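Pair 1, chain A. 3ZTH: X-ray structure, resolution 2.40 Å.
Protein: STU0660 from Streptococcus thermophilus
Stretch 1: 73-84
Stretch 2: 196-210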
# COMPACT_ATOMS: atom_id res chain seq x y z
N SER A 73 -27.52 5.26 11.73
CA SER A 73 -27.78 4.04 10.99
C SER A 73 -29.26 3.93 10.62
O SER A 73 -29.67 3.01 9.91
CB SER A 73 -27.39 2.83 11.84
OG SER A 73 -28.18 2.78 13.02
N SER A 74 -30.05 4.86 11.12
CA SER A 74 -31.49 4.86 10.88
C SER A 74 -31.95 4.74 9.42
O SER A 74 -33.05 4.24 9.17
CB SER A 74 -32.10 6.11 11.51
OG SER A 74 -33.52 6.08 11.42
N TYR A 75 -31.14 5.18 8.47
CA TYR A 75 -31.54 5.11 7.06
C TYR A 75 -30.46 4.56 6.14
O TYR A 75 -29.28 4.59 6.47
CB TYR A 75 -31.85 6.51 6.49
CG TYR A 75 -32.93 7.31 7.18
CD1 TYR A 75 -34.28 7.13 6.87
CD2 TYR A 75 -32.60 8.28 8.12
CE1 TYR A 75 -35.26 7.90 7.47
CE2 TYR A 75 -33.58 9.06 8.72
CZ TYR A 75 -34.90 8.87 8.39
OH TYR A 75 -35.87 9.64 9.00
N HIS A 76 -30.89 4.06 4.98
CA HIS A 76 -29.98 3.62 3.95
C HIS A 76 -29.91 4.92 3.16
O HIS A 76 -30.77 5.21 2.33
CB HIS A 76 -30.60 2.52 3.08
CG HIS A 76 -30.45 1.15 3.66
ND1 HIS A 76 -31.39 0.60 4.52
CD2 HIS A 76 -29.46 0.24 3.55
CE1 HIS A 76 -30.97 -0.60 4.91
NE2 HIS A 76 -29.80 -0.84 4.34
N TYR A 77 -28.89 5.72 3.46
CA TYR A 77 -28.69 7.03 2.87
C TYR A 77 -28.02 7.08 1.49
O TYR A 77 -26.97 6.49 1.28
CB TYR A 77 -27.87 7.87 3.84
CG TYR A 77 -27.70 9.32 3.44
CD1 TYR A 77 -28.71 10.24 3.67
CD2 TYR A 77 -26.52 9.76 2.85
CE1 TYR A 77 -28.56 11.58 3.32
CE2 TYR A 77 -26.35 11.10 2.48
CZ TYR A 77 -27.38 12.00 2.72
OH TYR A 77 -27.24 13.32 2.37
N ILE A 78 -28.63 7.80 0.56
CA ILE A 78 -28.03 7.95 -0.76
C ILE A 78 -27.98 9.42 -1.13
O ILE A 78 -29.02 10.06 -1.28
CB ILE A 78 -28.82 7.25 -1.87
CG1 ILE A 78 -28.77 5.74 -1.68
CG2 ILE A 78 -28.23 7.65 -3.21
CD1 ILE A 78 -29.43 4.95 -2.82
N ASP A 79 -26.77 9.94 -1.28
CA ASP A 79 -26.61 11.34 -1.62
C ASP A 79 -26.36 11.55 -3.11
O ASP A 79 -25.43 10.99 -3.67
CB ASP A 79 -25.44 11.95 -0.85
CG ASP A 79 -25.46 13.46 -0.88
OD1 ASP A 79 -24.91 14.04 -1.84
OD2 ASP A 79 -26.05 14.07 0.04
N ILE A 80 -27.21 12.35 -3.73
CA ILE A 80 -27.07 12.65 -5.14
C ILE A 80 -26.95 14.16 -5.32
O ILE A 80 -27.95 14.88 -5.38
CB ILE A 80 -28.24 12.10 -5.96
CG1 ILE A 80 -28.15 10.57 -6.00
CG2 ILE A 80 -28.21 12.64 -7.37
CD1 ILE A 80 -29.24 9.91 -6.82
N SER A 81 -25.71 14.64 -5.40
CA SER A 81 -25.44 16.06 -5.58
C SER A 81 -24.82 16.33 -6.93
O SER A 81 -24.43 17.46 -7.22
CB SER A 81 -24.53 16.57 -4.46
OG SER A 81 -25.24 16.61 -3.23
N SER A 82 -24.73 15.29 -7.75
CA SER A 82 -24.19 15.41 -9.10
C SER A 82 -24.55 14.17 -9.89
O SER A 82 -24.87 13.13 -9.30
CB SER A 82 -22.67 15.53 -9.07
OG SER A 82 -22.08 14.26 -8.82
N PHE A 83 -24.51 14.25 -11.21
CA PHE A 83 -24.81 13.08 -12.00
C PHE A 83 -23.73 12.00 -11.81
O PHE A 83 -23.97 10.81 -12.04
CB PHE A 83 -24.96 13.44 -13.48
CG PHE A 83 -26.28 14.06 -13.81
CD1 PHE A 83 -27.47 13.44 -13.44
CD2 PHE A 83 -26.35 15.26 -14.50
CE1 PHE A 83 -28.70 14.01 -13.74
CE2 PHE A 83 -27.58 15.84 -14.80
CZ PHE A 83 -28.76 15.21 -14.42
N LYS A 84 -22.56 12.42 -11.35
CA LYS A 84 -21.49 11.46 -11.13
C LYS A 84 -21.88 10.55 -9.97
O LYS A 84 -21.59 9.35 -9.99
CB LYS A 84 -20.17 12.16 -10.81
CG LYS A 84 -19.02 11.19 -10.54
CD LYS A 84 -17.80 11.90 -9.99
CE LYS A 84 -16.72 10.91 -9.58
NZ LYS A 84 -15.54 11.58 -8.93
N THR A 196 -38.01 -3.61 3.20
CA THR A 196 -38.85 -2.77 4.03
C THR A 196 -38.01 -1.73 4.75
O THR A 196 -38.55 -0.83 5.39
CB THR A 196 -39.62 -3.62 5.06
OG1 THR A 196 -40.54 -4.47 4.37
CG2 THR A 196 -40.40 -2.73 6.03
N GLU A 197 -36.69 -1.86 4.65
CA GLU A 197 -35.78 -0.93 5.32
C GLU A 197 -35.92 0.50 4.82
O GLU A 197 -36.22 0.73 3.64
CB GLU A 197 -34.33 -1.41 5.18
CG GLU A 197 -34.08 -2.74 5.89
CD GLU A 197 -32.64 -3.20 5.81
OE1 GLU A 197 -32.11 -3.32 4.68
OE2 GLU A 197 -32.03 -3.44 6.88
N LYS A 198 -35.72 1.46 5.72
CA LYS A 198 -35.86 2.86 5.37
C LYS A 198 -34.76 3.40 4.46
O LYS A 198 -33.57 3.15 4.66
CB LYS A 198 -35.96 3.71 6.64
CG LYS A 198 -37.05 3.24 7.62
CD LYS A 198 -37.60 4.37 8.51
CE LYS A 198 -36.51 5.14 9.26
NZ LYS A 198 -35.73 4.30 10.23
N TYR A 199 -35.18 4.14 3.43
CA TYR A 199 -34.27 4.75 2.48
C TYR A 199 -34.44 6.25 2.46
O TYR A 199 -35.55 6.76 2.29
CB TYR A 199 -34.51 4.20 1.07
CG TYR A 199 -33.69 2.97 0.77
CD1 TYR A 199 -33.93 1.76 1.42
CD2 TYR A 199 -32.65 3.02 -0.16
CE1 TYR A 199 -33.15 0.64 1.16
CE2 TYR A 199 -31.86 1.90 -0.43
CZ TYR A 199 -32.12 0.72 0.24
OH TYR A 199 -31.32 -0.38 -0.01
N LEU A 200 -33.34 6.96 2.64
CA LEU A 200 -33.38 8.41 2.63
C LEU A 200 -32.52 8.86 1.47
O LEU A 200 -31.33 8.60 1.43
CB LEU A 200 -32.83 8.96 3.93
CG LEU A 200 -32.63 10.47 4.00
CD1 LEU A 200 -33.93 11.20 3.61
CD2 LEU A 200 -32.20 10.84 5.42
N ILE A 201 -33.14 9.54 0.51
CA ILE A 201 -32.43 10.00 -0.67
C ILE A 201 -32.45 11.52 -0.77
O ILE A 201 -33.52 12.14 -0.81
CB ILE A 201 -33.04 9.38 -1.93
CG1 ILE A 201 -33.01 7.85 -1.80
CG2 ILE A 201 -32.29 9.84 -3.17
CD1 ILE A 201 -33.51 7.12 -3.01
N VAL A 202 -31.26 12.11 -0.82
CA VAL A 202 -31.09 13.56 -0.92
C VAL A 202 -30.70 13.97 -2.33
O VAL A 202 -29.77 13.40 -2.91
CB VAL A 202 -29.99 14.05 0.04
CG1 VAL A 202 -29.63 15.49 -0.26
CG2 VAL A 202 -30.45 13.92 1.47
N LEU A 203 -31.38 14.97 -2.88
CA LEU A 203 -31.09 15.45 -4.23
C LEU A 203 -30.90 16.96 -4.36
O LEU A 203 -31.83 17.73 -4.15
CB LEU A 203 -32.20 15.03 -5.18
CG LEU A 203 -32.20 13.57 -5.64
CD1 LEU A 203 -33.63 13.08 -5.85
CD2 LEU A 203 -31.41 13.46 -6.93
N LYS A 204 -29.70 17.40 -4.71
CA LYS A 204 -29.48 18.82 -4.90
C LYS A 204 -28.61 19.04 -6.13
O LYS A 204 -27.97 18.11 -6.60
CB LYS A 204 -28.84 19.46 -3.66
CG LYS A 204 -27.33 19.38 -3.56
CD LYS A 204 -26.85 20.19 -2.35
CE LYS A 204 -25.32 20.42 -2.37
NZ LYS A 204 -24.53 19.18 -2.20
N ASN A 205 -28.63 20.26 -6.66
CA ASN A 205 -27.85 20.64 -7.84
C ASN A 205 -28.40 20.13 -9.16
O ASN A 205 -27.85 20.42 -10.20
CB ASN A 205 -26.40 20.16 -7.72
CG ASN A 205 -25.74 20.65 -6.46
OD1 ASN A 205 -25.70 21.85 -6.20
ND2 ASN A 205 -25.20 19.72 -5.67
N ILE A 206 -29.47 19.36 -9.13
CA ILE A 206 -30.03 18.81 -10.36
C ILE A 206 -30.93 19.77 -11.14
O ILE A 206 -30.96 19.74 -12.37
CB ILE A 206 -30.79 17.51 -10.07
CG1 ILE A 206 -29.82 16.48 -9.50
CG2 ILE A 206 -31.44 16.98 -11.33
CD1 ILE A 206 -28.55 16.33 -10.34
N ASP A 207 -31.67 20.63 -10.42
CA ASP A 207 -32.55 21.59 -11.07
C ASP A 207 -31.88 22.33 -12.22
O ASP A 207 -32.50 22.59 -13.25
CB ASP A 207 -33.04 22.65 -10.08
CG ASP A 207 -33.97 22.10 -9.06
OD1 ASP A 207 -34.49 20.99 -9.28
OD2 ASP A 207 -34.20 22.78 -8.04
N GLY A 208 -30.62 22.68 -12.04
CA GLY A 208 -29.92 23.42 -13.07
C GLY A 208 -29.61 22.62 -14.31
O GLY A 208 -29.36 23.21 -15.36
N PHE A 209 -29.63 21.30 -14.21
CA PHE A 209 -29.29 20.45 -15.34
C PHE A 209 -30.43 19.98 -16.23
O PHE A 209 -30.20 19.36 -17.26
CB PHE A 209 -28.48 19.25 -14.86
CG PHE A 209 -27.36 19.60 -13.91
CD1 PHE A 209 -26.74 20.86 -13.98
CD2 PHE A 209 -26.91 18.68 -12.96
CE1 PHE A 209 -25.69 21.18 -13.13
CE2 PHE A 209 -25.85 18.99 -12.10
CZ PHE A 209 -25.24 20.25 -12.18
N ILE A 210 -31.67 20.26 -15.84
CA ILE A 210 -32.80 19.87 -16.66
C ILE A 210 -33.85 20.96 -16.69
O ILE A 210 -33.92 21.78 -15.77
CB ILE A 210 -33.46 18.55 -16.17
CG1 ILE A 210 -33.98 18.71 -14.75
CG2 ILE A 210 -32.43 17.43 -16.21
CD1 ILE A 210 -34.66 17.46 -14.25

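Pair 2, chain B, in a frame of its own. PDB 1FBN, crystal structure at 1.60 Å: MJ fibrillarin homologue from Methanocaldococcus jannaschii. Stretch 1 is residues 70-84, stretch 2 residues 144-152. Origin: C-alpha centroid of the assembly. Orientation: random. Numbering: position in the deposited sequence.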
# COMPACT_ATOMS: atom_id res chain seq x y z
N MSE B 70 -10.78 0.35 2.31
CA MSE B 70 -9.43 0.12 2.84
C MSE B 70 -9.49 -1.18 3.62
O MSE B 70 -9.89 -1.21 4.79
CB MSE B 70 -8.99 1.29 3.73
CG MSE B 70 -7.65 1.07 4.43
SE MSE B 70 -6.32 0.63 3.31
CE MSE B 70 -4.92 1.11 4.31
N PRO B 71 -9.11 -2.30 2.97
CA PRO B 71 -9.10 -3.65 3.54
C PRO B 71 -8.01 -3.99 4.57
O PRO B 71 -8.14 -4.98 5.29
CB PRO B 71 -9.01 -4.53 2.30
CG PRO B 71 -8.16 -3.72 1.39
CD PRO B 71 -8.73 -2.33 1.55
N ILE B 72 -6.95 -3.19 4.63
CA ILE B 72 -5.87 -3.45 5.58
C ILE B 72 -6.33 -3.13 6.99
O ILE B 72 -6.61 -1.98 7.31
CB ILE B 72 -4.60 -2.65 5.22
CG1 ILE B 72 -4.08 -3.07 3.85
CG2 ILE B 72 -3.52 -2.85 6.30
CD1 ILE B 72 -2.90 -2.27 3.34
N LYS B 73 -6.42 -4.16 7.83
CA LYS B 73 -6.85 -4.03 9.22
C LYS B 73 -5.68 -4.29 10.17
O LYS B 73 -4.57 -4.58 9.74
CB LYS B 73 -7.99 -5.01 9.50
CG LYS B 73 -9.16 -4.95 8.54
CD LYS B 73 -9.96 -3.67 8.69
CE LYS B 73 -11.23 -3.70 7.84
NZ LYS B 73 -12.11 -2.54 8.11
N ARG B 74 -5.95 -4.23 11.48
CA ARG B 74 -4.93 -4.45 12.50
C ARG B 74 -4.30 -5.83 12.47
O ARG B 74 -3.10 -5.97 12.67
CB ARG B 74 -5.48 -4.20 13.91
CG ARG B 74 -5.76 -2.75 14.23
CD ARG B 74 -6.44 -2.61 15.59
NE ARG B 74 -5.54 -2.10 16.62
CZ ARG B 74 -4.99 -2.84 17.58
NH1 ARG B 74 -5.24 -4.14 17.64
NH2 ARG B 74 -4.21 -2.28 18.50
N ASP B 75 -5.12 -6.85 12.23
CA ASP B 75 -4.64 -8.23 12.20
C ASP B 75 -4.43 -8.79 10.79
O ASP B 75 -4.29 -10.01 10.61
CB ASP B 75 -5.60 -9.13 12.98
CG ASP B 75 -6.99 -9.18 12.37
OD1 ASP B 75 -7.35 -8.29 11.57
OD2 ASP B 75 -7.73 -10.14 12.68
N SER B 76 -4.40 -7.92 9.79
CA SER B 76 -4.22 -8.35 8.41
C SER B 76 -2.81 -8.84 8.10
O SER B 76 -1.83 -8.36 8.68
CB SER B 76 -4.55 -7.21 7.43
OG SER B 76 -5.91 -6.84 7.48
N LYS B 77 -2.72 -9.82 7.22
CA LYS B 77 -1.44 -10.33 6.77
C LYS B 77 -1.42 -9.84 5.34
O LYS B 77 -2.34 -10.11 4.57
CB LYS B 77 -1.40 -11.86 6.86
CG LYS B 77 -1.51 -12.36 8.30
CD LYS B 77 -1.68 -13.87 8.39
CE LYS B 77 -0.38 -14.61 8.14
NZ LYS B 77 -0.54 -16.07 8.38
N ILE B 78 -0.44 -9.01 5.01
CA ILE B 78 -0.37 -8.47 3.67
C ILE B 78 0.94 -8.73 2.93
O ILE B 78 2.02 -8.79 3.53
CB ILE B 78 -0.75 -6.93 3.62
CG1 ILE B 78 0.36 -6.11 2.96
CG2 ILE B 78 -1.11 -6.38 5.01
CD1 ILE B 78 -0.02 -4.67 2.71
N LEU B 79 0.80 -8.95 1.62
CA LEU B 79 1.93 -9.19 0.74
C LEU B 79 2.20 -7.86 0.02
O LEU B 79 1.37 -7.37 -0.74
CB LEU B 79 1.58 -10.28 -0.27
CG LEU B 79 2.69 -10.70 -1.25
CD1 LEU B 79 3.90 -11.25 -0.49
CD2 LEU B 79 2.14 -11.73 -2.21
N TYR B 80 3.36 -7.27 0.32
CA TYR B 80 3.76 -6.00 -0.27
C TYR B 80 4.72 -6.22 -1.43
O TYR B 80 5.81 -6.78 -1.26
CB TYR B 80 4.42 -5.12 0.81
CG TYR B 80 4.61 -3.67 0.41
CD1 TYR B 80 5.61 -3.30 -0.49
CD2 TYR B 80 3.78 -2.67 0.93
CE1 TYR B 80 5.77 -1.97 -0.89
CE2 TYR B 80 3.94 -1.33 0.54
CZ TYR B 80 4.93 -1.00 -0.37
OH TYR B 80 5.08 0.31 -0.78
N LEU B 81 4.31 -5.77 -2.61
CA LEU B 81 5.11 -5.92 -3.82
C LEU B 81 5.49 -4.55 -4.39
O LEU B 81 4.64 -3.67 -4.53
CB LEU B 81 4.32 -6.72 -4.87
CG LEU B 81 3.66 -8.02 -4.42
CD1 LEU B 81 2.71 -8.54 -5.48
CD2 LEU B 81 4.71 -9.06 -4.09
N GLY B 82 6.77 -4.37 -4.71
CA GLY B 82 7.20 -3.10 -5.26
C GLY B 82 8.35 -2.44 -4.53
O GLY B 82 8.46 -2.54 -3.31
N ALA B 83 9.20 -1.74 -5.29
CA ALA B 83 10.36 -1.04 -4.75
C ALA B 83 9.95 0.01 -3.72
O ALA B 83 9.00 0.77 -3.92
CB ALA B 83 11.15 -0.38 -5.87
N SER B 84 10.68 0.05 -2.61
CA SER B 84 10.39 1.01 -1.56
C SER B 84 11.59 1.24 -0.66
O SER B 84 12.39 0.33 -0.43
CB SER B 84 9.20 0.54 -0.72
OG SER B 84 8.92 1.45 0.34
N VAL B 144 -2.49 -14.66 2.54
CA VAL B 144 -2.69 -13.27 2.95
C VAL B 144 -4.10 -12.73 2.75
O VAL B 144 -4.88 -13.26 1.95
CB VAL B 144 -1.68 -12.32 2.24
CG1 VAL B 144 -0.24 -12.78 2.53
CG2 VAL B 144 -1.93 -12.28 0.74
N ASP B 145 -4.41 -11.67 3.48
CA ASP B 145 -5.72 -11.01 3.41
C ASP B 145 -5.70 -9.92 2.34
O ASP B 145 -6.71 -9.65 1.70
CB ASP B 145 -6.05 -10.37 4.75
CG ASP B 145 -6.06 -11.37 5.88
OD1 ASP B 145 -7.02 -12.16 5.96
OD2 ASP B 145 -5.10 -11.39 6.68
N VAL B 146 -4.55 -9.29 2.17
CA VAL B 146 -4.40 -8.21 1.21
C VAL B 146 -3.06 -8.24 0.50
O VAL B 146 -2.04 -8.64 1.06
CB VAL B 146 -4.51 -6.82 1.93
CG1 VAL B 146 -4.38 -5.68 0.93
CG2 VAL B 146 -5.82 -6.70 2.70
N ILE B 147 -3.08 -7.88 -0.78
CA ILE B 147 -1.85 -7.77 -1.55
C ILE B 147 -1.82 -6.31 -1.99
O ILE B 147 -2.82 -5.80 -2.50
CB ILE B 147 -1.83 -8.67 -2.82
CG1 ILE B 147 -1.76 -10.15 -2.43
CG2 ILE B 147 -0.63 -8.31 -3.68
CD1 ILE B 147 -1.74 -11.09 -3.62
N TYR B 148 -0.72 -5.63 -1.69
CA TYR B 148 -0.55 -4.24 -2.09
C TYR B 148 0.58 -4.25 -3.11
O TYR B 148 1.68 -4.71 -2.82
CB TYR B 148 -0.16 -3.36 -0.90
CG TYR B 148 0.07 -1.91 -1.28
CD1 TYR B 148 -0.99 -0.99 -1.28
CD2 TYR B 148 1.33 -1.45 -1.67
CE1 TYR B 148 -0.80 0.34 -1.66
CE2 TYR B 148 1.54 -0.13 -2.05
CZ TYR B 148 0.47 0.76 -2.05
OH TYR B 148 0.66 2.07 -2.42
N GLU B 149 0.30 -3.73 -4.30
CA GLU B 149 1.30 -3.70 -5.36
C GLU B 149 1.59 -2.31 -5.92
O GLU B 149 0.68 -1.55 -6.25
CB GLU B 149 0.89 -4.64 -6.49
CG GLU B 149 1.89 -4.70 -7.63
CD GLU B 149 1.52 -5.70 -8.70
OE1 GLU B 149 0.81 -6.67 -8.38
OE2 GLU B 149 1.96 -5.52 -9.85
N ASP B 150 2.88 -2.02 -6.06
CA ASP B 150 3.36 -0.74 -6.59
C ASP B 150 4.60 -1.02 -7.45
O ASP B 150 5.73 -0.75 -7.05
CB ASP B 150 3.71 0.21 -5.43
CG ASP B 150 4.19 1.59 -5.90
OD1 ASP B 150 3.96 1.97 -7.07
OD2 ASP B 150 4.79 2.32 -5.09
N VAL B 151 4.37 -1.62 -8.62
CA VAL B 151 5.45 -1.92 -9.54
C VAL B 151 5.10 -1.36 -10.91
O VAL B 151 4.07 -1.72 -11.51
CB VAL B 151 5.81 -3.46 -9.59
CG1 VAL B 151 5.19 -4.20 -8.42
CG2 VAL B 151 5.43 -4.11 -10.91
N ALA B 152 5.90 -0.40 -11.37
CA ALA B 152 5.69 0.25 -12.66
C ALA B 152 6.27 -0.58 -13.80
O ALA B 152 7.35 -0.29 -14.32
CB ALA B 152 6.30 1.65 -12.65
O HOH W 1 -5.67 -12.52 9.31

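Both pairs are built on two neighbouring parallel strands. In pair 1 strand 76-80 runs beside strand 199-204 at 13°, with the axes approaching to 4.7 Å; in pair 2 the strands 77-81 and 146-149 meet at 18° and 4.6 Å. Fourteen central residues superpose with an RMSD of 0.8 Å, which places Ile78(A) on Leu79(B), Ile80(A) on Leu81(B), Leu200(A) on Val146(B) and Val202(A) on Tyr148(B).

The central rungs of the hydrogen-bond ladder are the same in both pairs. Ile78(A) N donates to Leu200(A) O (2.9 Å) and Val202(A) N to Ile78(A) O (3.1 Å); at the matching positions Leu79(B) N donates to Val146(B) O (2.9 Å) and Tyr148(B) N to Leu79(B) O (2.9 Å). One residue of the first strand thus bonds through both its N and its O to residues two apart on the second, as parallel pairing requires. Ile80(A) and Leu81(B) repeat the pattern two residues on. The start differs: His76(A) N donates to Lys198(A) O (2.8 Å) and Leu200(A) N to His76(A) O (3.1 Å), whereas Lys77(B) N donates to a side chain, Asp145(B) OD2 (2.9 Å), and Lys77(B) O accepts from Asp145(B) N (2.8 Å) and only weakly from Val146(B) N (3.4 Å).

The face carrying Ile78(A), Ile80(A), Ile201(A) and Leu203(A) is aliphatic there, with Ile80(A) CG2 3.3 Å from Leu203(A) CD2. Pair 2 keeps Leu79(B), Leu81(B) and Ile147(B), Leu81(B) CD1 lying 3.8 Å from Ile147(B) CG2, but has Glu149(B) in place of Leu203(A).

The other face diverges more. In pair 1 the aromatic ring belongs to Tyr77(A), whose CE1 lies 3.5 Å from Val202(A) CG2, while its OH donates to Asp79(A) OD2 (2.7 Å). In pair 2 Ile78(B) replaces that tyrosine, and tyrosines occupy the positions of Asp79(A) and Val202(A): the rings of Tyr80(B) and Tyr148(B) are nearly parallel but slid apart, with centroids 5.1 Å apart.

The ends are finished differently. Tyr199(A) presents its ring face to His76(A), whose CB sits 3.5 Å from the ring centroid. Its counterpart Asp145(B) lies where the chain turns a corner, and a water donates to both its OD2 and Asp75(B) O. At the far end, Ser81(A) OG accepts from Lys204(A) NZ (2.9 Å), and Asn205(A) ND2 donates to Ser81(A) O (2.8 Å). Gly82(B) matches Ser81(A), and the approach is almost equal (Gly82(B) CA to Asp150(B) O 3.3 Å, Ser81(A) CA to Lys204(A) O 3.4 Å). At the positive phi of Gly82(B), however, a CB would lie 2.3 Å from Asp150(B) O and be jammed against the preceding carbonyl oxygen; these angles by themselves call for glycine.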